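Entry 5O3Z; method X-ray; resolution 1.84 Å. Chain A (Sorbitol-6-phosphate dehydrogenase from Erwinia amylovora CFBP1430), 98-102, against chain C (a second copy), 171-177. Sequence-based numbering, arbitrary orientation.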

# COMPACT_ATOMS: atom_id res chain seq x y z
N ALA A 98 -8.16 22.57 -9.71
CA ALA A 98 -6.74 22.66 -9.51
C ALA A 98 -6.33 24.06 -9.12
O ALA A 98 -6.77 25.04 -9.74
N ALA A 99 -5.46 24.14 -8.11
CA ALA A 99 -4.81 25.38 -7.66
C ALA A 99 -3.82 24.96 -6.58
O ALA A 99 -4.16 24.09 -5.74
N PRO A 100 -2.62 25.59 -6.56
CA PRO A 100 -1.67 25.26 -5.45
C PRO A 100 -2.30 25.59 -4.12
O PRO A 100 -3.19 26.43 -4.07
N ILE A 101 -1.89 24.85 -3.08
CA ILE A 101 -2.47 25.01 -1.73
C ILE A 101 -2.54 26.51 -1.30
O ILE A 101 -3.53 26.95 -0.69
N THR A 102 -1.51 27.29 -1.66
CA THR A 102 -1.42 28.70 -1.24
C THR A 102 -2.52 29.62 -1.88
O THR A 102 -2.67 30.76 -1.45
N SER C 171 -0.89 15.50 -1.16
CA SER C 171 -1.06 16.72 -2.05
C SER C 171 -0.29 17.92 -1.55
O SER C 171 0.39 18.61 -2.32
N LEU C 172 -0.30 18.13 -0.24
CA LEU C 172 0.44 19.23 0.39
C LEU C 172 1.93 19.07 0.19
O LEU C 172 2.66 20.02 -0.14
N ALA C 173 2.39 17.82 0.32
CA ALA C 173 3.84 17.53 0.17
C ALA C 173 4.29 17.85 -1.24
O ALA C 173 5.36 18.40 -1.45
N LEU C 174 3.45 17.51 -2.22
CA LEU C 174 3.80 17.72 -3.60
C LEU C 174 3.79 19.23 -3.88
O LEU C 174 4.70 19.69 -4.55
N ASP C 175 2.81 19.97 -3.35
CA ASP C 175 2.69 21.41 -3.58
C ASP C 175 3.81 22.16 -2.87
O ASP C 175 4.31 23.18 -3.33
N LEU C 176 4.22 21.65 -1.72
CA LEU C 176 5.13 22.44 -0.89
C LEU C 176 6.56 22.06 -1.02
O LEU C 176 7.41 22.73 -0.44
N ALA C 177 6.85 21.01 -1.74
CA ALA C 177 8.28 20.48 -1.78
C ALA C 177 9.30 21.48 -2.35
O ALA C 177 10.51 21.52 -1.99

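The most unusual feature of this contact is that a single carboxylate oxygen, OD2 of Asp175(C), serves the backbone of the other copy twice, once directly and once through water, beside a small cluster of apolar side chains. The direct link is a hydrogen bond of 2.8 Å from the backbone N of Ile101(A) to OD2 of Asp175(C), with an N-H...acceptor angle of 143°, so the bond is short but noticeably bent. The second link runs through water 1, which donates to both sides: its O lies 3.0 Å from the backbone O of Ala99(A) and 2.9 Å from OD2 of Asp175(C). Two acceptors could not bond to each other, and these two oxygens lie 4.2 Å apart, O of Ala99(A) to OD2 of Asp175(C); a water with two hydrogens to give reconciles them.

Asp175(C) suits this place because its side chain is short and ends in acceptors. Its CA-to-CB bond points toward chain A, and the m rotamer (chi1 -79°, chi2 17°) carries OD2 to the amide of Ile101(A). The other oxygen, OD1, is hydrogen-bonded elsewhere in the structure, so this buried carboxylate has partners for both oxygens. Its own backbone N is occupied within the helix, bonding to O of Ser171(C) at 3.0 Å.

Pro100(A) comes just before the amide donor. Its CA lies 6.1 Å from CA of Asp175(C), the nearest CA pair across the two stretches, and 3.5 Å from OD2 of Asp175(C). The CA-to-CB bond of Pro100(A) points sideways, and the ring is puckered C-gamma endo; CB of Pro100(A) stays 4.3 Å from OD2 of Asp175(C). Proline has no amide hydrogen to offer the carboxylate; the next residue supplies it, at the start of a 3-10 segment. The proline ring also restricts phi, here -60°, which limits the freedom of the chain leading into that segment.

Ile101(A) is also the main apolar element and has the largest covered area of any residue here, 78 of the 210 Å² summed over both stretches. Its CA-to-CB bond points toward the helix, with chi1 t and chi2 p. Branching at CB lets it reach two leucines: CG1 of Ile101(A) lies 3.5 Å from CD2 of Leu172(C), while CG2 of Ile101(A) lies 3.7 Å from CD2 of Leu176(C). Those leucines are four residues apart, about one helical turn, and the backbone bond from N of Leu176(C) to O of Leu172(C), 2.8 Å, spans that turn. The CA-to-CB bonds of both point sideways, yet their ends come nearer to chain A. Each has chi1 m and chi2 t, a common combination for leucine in a helix, and the length of leucine lets a methyl reach Ile101(A) although the CA-to-CB bond points sideways.

Neither neighbouring side chain on chain A, Ala99(A) or Thr102(A), makes a contact of its own. The CA-to-CB bond of Ala99(A) points away, and the residue takes part through its carbonyl, whereas that of Thr102(A) points sideways, with chi1 p.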

# COMPACT_ATOMS: atom_id res chain seq x y z
CB ALA A 98 -6.01 22.28 -10.80
CB ALA A 99 -5.82 26.35 -7.06
CB PRO A 100 -0.44 26.14 -5.73
CG PRO A 100 -0.91 27.18 -6.69
CD PRO A 100 -2.06 26.61 -7.47
CB ILE A 101 -1.73 24.13 -0.69
CG1 ILE A 101 -2.37 24.25 0.70
CG2 ILE A 101 -0.26 24.52 -0.55
CD1 ILE A 101 -3.82 23.81 0.82
CB THR A 102 0.01 29.28 -1.46
OG1 THR A 102 0.45 28.97 -2.79
CG2 THR A 102 1.03 28.68 -0.43
CB SER C 171 -2.49 17.12 -2.31
OG SER C 171 -3.14 16.15 -3.09
CB LEU C 172 0.13 19.23 1.90
CG LEU C 172 -1.19 19.69 2.43
CD1 LEU C 172 -1.35 19.58 3.95
CD2 LEU C 172 -1.44 21.16 2.01
CB ALA C 173 4.13 16.05 0.50
CB LEU C 174 2.86 16.95 -4.50
CG LEU C 174 3.02 15.42 -4.55
CD1 LEU C 174 1.90 14.74 -5.27
CD2 LEU C 174 4.36 14.97 -5.13
CB ASP C 175 1.36 21.96 -3.05
CG ASP C 175 0.22 21.68 -3.96
OD1 ASP C 175 0.36 20.78 -4.85
OD2 ASP C 175 -0.86 22.31 -3.80
CB LEU C 176 4.71 22.41 0.58
CG LEU C 176 3.31 22.98 0.87
CD1 LEU C 176 2.93 22.65 2.32
CD2 LEU C 176 3.28 24.46 0.59
CB ALA C 177 8.28 19.21 -2.57
O HOH W 1 -3.72 21.72 -3.95